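Local coordinates for protein Exo-beta-1,3-glucanase (Streptomyces sp. SirexAA-E, PDB 4PEY) that hydrolyses laminarin and laminarioligosaccharides from their non-reducing ends as an exo-beta-1,3-glucanase, yielding glucose and laminaribiose, at residues G72-I77 and N107-A112; E40-Q45 and N68-F73. The protein carries 1 engineered substitution. All coordinates share one frame; numbering follows the deposited sequence.

Interaction 1. Residues G72-I77 and N107-A112; sequences GFYTSI and NFWRSA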
loop_
_atom_site.group_PDB
_atom_site.type_symbol
_atom_site.label_atom_id
_atom_site.label_comp_id
_atom_site.label_asym_id
_atom_site.label_seq_id
_atom_site.Cartn_x
_atom_site.Cartn_y
_atom_site.Cartn_z
ATOM N N GLY A 72 4.995 -13.794 8.810
ATOM C CA GLY A 72 3.569 -13.847 9.095
ATOM C C GLY A 72 2.919 -12.478 9.145
ATOM O O GLY A 72 3.488 -11.502 8.655
ATOM N N PHE A 73 1.725 -12.402 9.731
ATOM C CA PHE A 73 1.021 -11.131 9.870
ATOM C C PHE A 73 1.799 -10.146 10.741
ATOM O O PHE A 73 2.509 -10.553 11.662
ATOM C CB PHE A 73 -0.373 -11.344 10.472
ATOM C CG PHE A 73 -1.368 -11.935 9.510
ATOM C CD1 PHE A 73 -1.572 -13.309 9.450
ATOM C CD2 PHE A 73 -2.083 -11.109 8.643
ATOM C CE1 PHE A 73 -2.490 -13.849 8.557
ATOM C CE2 PHE A 73 -2.998 -11.638 7.750
ATOM C CZ PHE A 73 -3.203 -13.010 7.703
ATOM N N TYR A 74 1.647 -8.858 10.433
ATOM C CA TYR A 74 2.191 -7.753 11.234
ATOM C C TYR A 74 3.663 -7.942 11.570
ATOM O O TYR A 74 4.110 -7.647 12.680
ATOM C CB TYR A 74 1.389 -7.572 12.526
ATOM C CG TYR A 74 -0.103 -7.467 12.321
ATOM C CD1 TYR A 74 -0.678 -6.331 11.751
ATOM C CD2 TYR A 74 -0.943 -8.509 12.695
ATOM C CE1 TYR A 74 -2.057 -6.238 11.568
ATOM C CE2 TYR A 74 -2.314 -8.431 12.508
ATOM C CZ TYR A 74 -2.866 -7.293 11.950
ATOM O OH TYR A 74 -4.229 -7.238 11.777
ATOM N N THR A 75 4.415 -8.406 10.581
ATOM C CA THR A 75 5.845 -8.593 10.723
ATOM C C THR A 75 6.545 -7.837 9.597
ATOM O O THR A 75 6.244 -8.062 8.427
ATOM C CB THR A 75 6.223 -10.093 10.683
ATOM O OG1 THR A 75 5.526 -10.788 11.728
ATOM C CG2 THR A 75 7.701 -10.272 10.888
ATOM N N SER A 76 7.449 -6.923 9.953
ATOM C CA SER A 76 8.326 -6.300 8.970
ATOM C C SER A 76 9.705 -6.926 9.083
ATOM O O SER A 76 10.134 -7.309 10.177
ATOM C CB SER A 76 8.423 -4.781 9.173
ATOM O OG SER A 76 8.937 -4.458 10.455
ATOM N N ILE A 77 10.403 -7.037 7.957
ATOM C CA ILE A 77 11.791 -7.487 7.999
ATOM C C ILE A 77 12.616 -6.565 7.119
ATOM O O ILE A 77 12.176 -6.163 6.042
ATOM C CB ILE A 77 11.939 -8.975 7.567
ATOM C CG1 ILE A 77 13.380 -9.452 7.761
ATOM C CG2 ILE A 77 11.458 -9.198 6.134
ATOM C CD1 ILE A 77 13.520 -10.960 7.691
ATOM N N ASN A 107 -3.120 -12.832 2.774
ATOM C CA ASN A 107 -1.738 -12.610 3.208
ATOM C C ASN A 107 -1.410 -11.111 3.211
ATOM O O ASN A 107 -0.746 -10.596 2.294
ATOM C CB ASN A 107 -0.756 -13.391 2.322
ATOM C CG ASN A 107 -0.689 -14.877 2.692
ATOM O OD1 ASN A 107 -1.313 -15.310 3.663
ATOM N ND2 ASN A 107 0.071 -15.663 1.917
ATOM N N PHE A 108 -1.886 -10.438 4.261
ATOM C CA PHE A 108 -1.837 -8.982 4.408
ATOM C C PHE A 108 -0.805 -8.511 5.427
ATOM O O PHE A 108 -0.316 -9.301 6.232
ATOM C CB PHE A 108 -3.182 -8.421 4.894
ATOM C CG PHE A 108 -4.393 -8.872 4.117
ATOM C CD1 PHE A 108 -4.413 -8.856 2.727
ATOM C CD2 PHE A 108 -5.540 -9.272 4.798
ATOM C CE1 PHE A 108 -5.557 -9.250 2.034
ATOM C CE2 PHE A 108 -6.689 -9.653 4.116
ATOM C CZ PHE A 108 -6.698 -9.644 2.730
ATOM N N TRP A 109 -0.548 -7.200 5.413
ATOM C CA TRP A 109 0.084 -6.455 6.513
ATOM C C TRP A 109 1.440 -7.025 6.920
ATOM O O TRP A 109 1.634 -7.471 8.052
ATOM C CB TRP A 109 -0.855 -6.379 7.747
ATOM C CG TRP A 109 -2.198 -5.729 7.445
ATOM C CD1 TRP A 109 -2.411 -4.496 6.888
ATOM C CD2 TRP A 109 -3.501 -6.291 7.676
ATOM N NE1 TRP A 109 -3.762 -4.260 6.753
ATOM C CE2 TRP A 109 -4.452 -5.349 7.228
ATOM C CE3 TRP A 109 -3.958 -7.498 8.221
ATOM C CZ2 TRP A 109 -5.826 -5.584 7.287
ATOM C CZ3 TRP A 109 -5.321 -7.734 8.276
ATOM C CH2 TRP A 109 -6.244 -6.780 7.814
ATOM N N ARG A 110 2.389 -6.991 5.992
ATOM C CA ARG A 110 3.756 -7.409 6.295
ATOM C C ARG A 110 4.675 -6.713 5.299
ATOM O O ARG A 110 4.192 -6.103 4.350
ATOM C CB ARG A 110 3.890 -8.939 6.239
ATOM C CG ARG A 110 3.618 -9.568 4.863
ATOM C CD ARG A 110 3.221 -11.039 5.003
ATOM N NE ARG A 110 1.864 -11.158 5.534
ATOM C CZ ARG A 110 1.313 -12.285 5.978
ATOM N NH1 ARG A 110 2.014 -13.422 5.999
ATOM N NH2 ARG A 110 0.062 -12.268 6.427
ATOM N N SER A 111 5.987 -6.764 5.504
ATOM C CA SER A 111 6.871 -6.045 4.588
ATOM C C SER A 111 8.298 -6.556 4.581
ATOM O O SER A 111 8.772 -7.104 5.575
ATOM C CB SER A 111 6.886 -4.549 4.932
ATOM O OG SER A 111 7.420 -4.339 6.230
ATOM N N ALA A 112 8.973 -6.347 3.451
ATOM C CA ALA A 112 10.405 -6.633 3.302
ATOM C C ALA A 112 11.082 -5.432 2.674
ATOM O O ALA A 112 10.566 -4.877 1.705
ATOM C CB ALA A 112 10.637 -7.873 2.439
HETATM O O HOH W 1 10.172 -4.039 6.055
#
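One face of the Phe73 ring carries the guanidinium of Arg110, whose NH2 lies 3.2 Å above the ring plane and over its centre. The pair is a cation-pi contact, with Arg110 CZ 4.5 Å from the Phe73 centroid and the two planes 66° apart. Trp109 CE3 stands at the edge of the Phe73 ring, near its plane; the backbone of Gly72 and Phe73 lies over one face of the guanidinium and Asn107 CB over the other. NE and NH2 of Arg110 both donate to Phe108 O, side-on and close to the guanidinium plane, NH2 reaching a lone pair and NE coming from above the carbonyl plane. The Arg110 chain bends at chi3 (73°), which puts NE beside Phe108 O. The double grip fixes the rotation of the group, while NH1 bonds to Ile71 O. Tyr74 and Trp109 lie side by side and point the same way, planes 4° apart but slid so far that the rings barely overlap; Tyr74 OH sits 3.6 Å from Trp109 CE3 and is hydrogen-bonded to Gln49 O and Arg374 NH1. Beyond these rings strands 75-79 and 110-113 run parallel in register, as neighbouring coils of a right-handed parallel beta-helix do in GH55 enzymes. Ser111 N donates to Thr75 O (3.2 Å) and Ile77 N to Ser111 O (2.9 Å). Ser76 and Ser111 share one face of the ladder, Ser76 CB 3.1 Å from Ser111 OG, and a water joins that OG to Ile77 O. On the other face Ile77 CG2 packs against Ala112 CB. Phe108 touches a bound glucose and Gln130, a substrate-binding residue.

Interaction 2. Residues E40-Q45 and N68-F73; sequences EVFRKQ and NAQIGF. With BGC (beta-D-glucopyranose), chain C.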
loop_
_atom_site.group_PDB
_atom_site.type_symbol
_atom_site.label_atom_id
_atom_site.label_comp_id
_atom_site.label_asym_id
_atom_site.label_seq_id
_atom_site.Cartn_x
_atom_site.Cartn_y
_atom_site.Cartn_z
ATOM N N GLU A 40 10.079 -18.555 15.882
ATOM C CA GLU A 40 9.200 -18.344 17.026
ATOM C C GLU A 40 8.182 -17.245 16.723
ATOM O O GLU A 40 6.990 -17.389 17.013
ATOM C CB GLU A 40 10.004 -17.994 18.283
ATOM C CG GLU A 40 9.126 -17.708 19.487
ATOM C CD GLU A 40 9.915 -17.464 20.759
ATOM O OE1 GLU A 40 11.100 -17.069 20.669
ATOM O OE2 GLU A 40 9.342 -17.667 21.853
ATOM N N VAL A 41 8.657 -16.151 16.134
ATOM C CA VAL A 41 7.775 -15.059 15.739
ATOM C C VAL A 41 6.768 -15.552 14.699
ATOM O O VAL A 41 5.574 -15.279 14.807
ATOM C CB VAL A 41 8.576 -13.855 15.175
ATOM C CG1 VAL A 41 7.638 -12.781 14.634
ATOM C CG2 VAL A 41 9.486 -13.269 16.257
ATOM N N PHE A 42 7.246 -16.293 13.702
ATOM C CA PHE A 42 6.352 -16.790 12.657
ATOM C C PHE A 42 5.257 -17.700 13.211
ATOM O O PHE A 42 4.097 -17.576 12.811
ATOM C CB PHE A 42 7.125 -17.542 11.568
ATOM C CG PHE A 42 6.237 -18.079 10.474
ATOM C CD1 PHE A 42 5.515 -17.210 9.669
ATOM C CD2 PHE A 42 6.099 -19.447 10.274
ATOM C CE1 PHE A 42 4.690 -17.690 8.662
ATOM C CE2 PHE A 42 5.277 -19.935 9.267
ATOM C CZ PHE A 42 4.567 -19.058 8.464
ATOM N N ARG A 43 5.608 -18.607 14.124
ATOM C CA ARG A 43 4.606 -19.512 14.695
ATOM C C ARG A 43 3.476 -18.723 15.352
ATOM O O ARG A 43 2.303 -19.075 15.215
ATOM C CB ARG A 43 5.235 -20.473 15.713
ATOM C CG ARG A 43 6.082 -21.583 15.092
ATOM C CD ARG A 43 6.362 -22.722 16.083
ATOM N NE ARG A 43 7.049 -22.266 17.291
ATOM C CZ ARG A 43 8.369 -22.150 17.409
ATOM N NH1 ARG A 43 8.900 -21.730 18.551
ATOM N NH2 ARG A 43 9.162 -22.452 16.387
ATOM N N LYS A 44 3.832 -17.641 16.040
ATOM C CA LYS A 44 2.838 -16.795 16.690
ATOM C C LYS A 44 2.035 -15.955 15.698
ATOM O O LYS A 44 0.859 -15.681 15.938
ATOM C CB LYS A 44 3.507 -15.872 17.715
ATOM C CG LYS A 44 4.011 -16.595 18.948
ATOM C CD LYS A 44 4.620 -15.629 19.954
ATOM C CE LYS A 44 5.855 -14.934 19.397
ATOM N NZ LYS A 44 6.556 -14.128 20.444
ATOM N N GLN A 45 2.658 -15.557 14.586
ATOM C CA GLN A 45 2.043 -14.582 13.678
ATOM C C GLN A 45 1.440 -15.174 12.407
ATOM O O GLN A 45 0.692 -14.492 11.706
ATOM C CB GLN A 45 3.066 -13.513 13.276
ATOM C CG GLN A 45 3.462 -12.602 14.428
ATOM C CD GLN A 45 2.246 -12.024 15.129
ATOM O OE1 GLN A 45 1.872 -12.452 16.225
ATOM N NE2 GLN A 45 1.603 -11.068 14.487
ATOM N N ASN A 68 15.771 -19.162 6.582
ATOM C CA ASN A 68 14.513 -19.074 5.864
ATOM C C ASN A 68 13.576 -18.303 6.763
ATOM O O ASN A 68 12.961 -18.862 7.677
ATOM C CB ASN A 68 13.938 -20.455 5.507
ATOM C CG ASN A 68 12.663 -20.358 4.671
ATOM O OD1 ASN A 68 12.309 -19.279 4.177
ATOM N ND2 ASN A 68 11.969 -21.483 4.508
ATOM N N ALA A 69 13.516 -16.997 6.538
ATOM C CA ALA A 69 12.698 -16.127 7.366
ATOM C C ALA A 69 11.279 -16.108 6.822
ATOM O O ALA A 69 10.986 -15.393 5.860
ATOM C CB ALA A 69 13.290 -14.710 7.414
ATOM N N GLN A 70 10.404 -16.910 7.423
ATOM C CA GLN A 70 9.004 -16.917 7.026
ATOM C C GLN A 70 8.320 -15.757 7.714
ATOM O O GLN A 70 8.457 -15.578 8.930
ATOM C CB GLN A 70 8.324 -18.239 7.390
ATOM C CG GLN A 70 8.852 -19.437 6.607
ATOM C CD GLN A 70 8.109 -20.715 6.943
ATOM O OE1 GLN A 70 7.012 -20.960 6.442
ATOM N NE2 GLN A 70 8.705 -21.537 7.801
ATOM N N ILE A 71 7.581 -14.974 6.933
ATOM C CA ILE A 71 6.988 -13.733 7.409
ATOM C C ILE A 71 5.476 -13.875 7.565
ATOM O O ILE A 71 4.763 -14.081 6.577
ATOM C CB ILE A 71 7.313 -12.573 6.444
ATOM C CG1 ILE A 71 8.824 -12.530 6.153
ATOM C CG2 ILE A 71 6.800 -11.256 6.998
ATOM C CD1 ILE A 71 9.716 -12.391 7.388
ATOM N N GLY A 72 4.995 -13.794 8.810
ATOM C CA GLY A 72 3.569 -13.847 9.095
ATOM C C GLY A 72 2.919 -12.478 9.145
ATOM O O GLY A 72 3.488 -11.502 8.655
ATOM N N PHE A 73 1.725 -12.402 9.731
ATOM C CA PHE A 73 1.021 -11.131 9.870
ATOM C C PHE A 73 1.799 -10.146 10.741
ATOM O O PHE A 73 2.509 -10.553 11.662
ATOM C CB PHE A 73 -0.373 -11.344 10.472
ATOM C CG PHE A 73 -1.368 -11.935 9.510
ATOM C CD1 PHE A 73 -1.572 -13.309 9.450
ATOM C CD2 PHE A 73 -2.083 -11.109 8.643
ATOM C CE1 PHE A 73 -2.490 -13.849 8.557
ATOM C CE2 PHE A 73 -2.998 -11.638 7.750
ATOM C CZ PHE A 73 -3.203 -13.010 7.703
HETATM C C2 BGC C . 6.795 -23.224 2.860
HETATM C C3 BGC C . 8.278 -23.479 3.075
HETATM C C4 BGC C . 8.549 -23.728 4.553
HETATM C C5 BGC C . 7.624 -24.809 5.107
HETATM C C6 BGC C . 7.802 -24.925 6.619
HETATM C C1 BGC C . 6.003 -24.401 3.422
HETATM O O2 BGC C . 6.525 -23.046 1.485
HETATM O O3 BGC C . 9.011 -22.353 2.643
HETATM O O4 BGC C . 9.896 -24.106 4.735
HETATM O O5 BGC C . 6.272 -24.518 4.807
HETATM O O6 BGC C . 6.968 -25.947 7.115
#
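Phe42 lays its ring over Gln70, whose CB stands 3.6 Å from the ring centroid, over the centre of the face, in a CH-pi contact. Its own CB points toward the strand, and CG is anti to the backbone N (chi1 180°); Gly72 N comes to the ring edge, in plane. The Gln70 chain runs on extended past the ring, crossing it obliquely, until OE1 lies 3.5 Å from Phe42 CE2; the amide plane is turned 34° from the ring. Helix 34-45 thus ends against the strand 67-70 and the turn after it, near the N-terminal end of the parallel beta-helix. Two hydrogen bonds hold this end: Phe73 N donates to Gln45 O (3.1 Å), and Gln45 NE2 donates to Phe73 O (3.0 Å) almost straight, at 166°. Both donors approach from above the plane of the carbonyl they meet. The Gln45 chain bends at chi2, which places CD near Phe73 O, and its OE1 is hydrogen-bonded to Asn48 ND2. Beyond the Phe42 ring, the pocket residues Gln70 and Asn68 line a glucan site: Asn68 ND2 lies 3.4 Å from O4 of a glucose, and Gln70 OE1 is 3.7 Å from its C4.

Overall arrangement
From the N terminus, helix 34-45 comes first, and interaction 2 closes the loop from it through strands 55-59 and 62-65 to 68-73. Interaction 1 starts where that one ends, sharing Gly72 and Phe73, and closes the next loop, through strand 87-94 to 107-112. The two loops therefore follow one another along the chain, joined at the turn around Gly72, with neither enclosing the other. Interaction 2 ties the helix to this turn; interaction 1 ties the turn and strand 75-79 to strand 110-113 of the next coil. Their centres are 9 Å apart, and the side chains of Ile77 in interaction 1 and Ile71 in interaction 2 pack on each other.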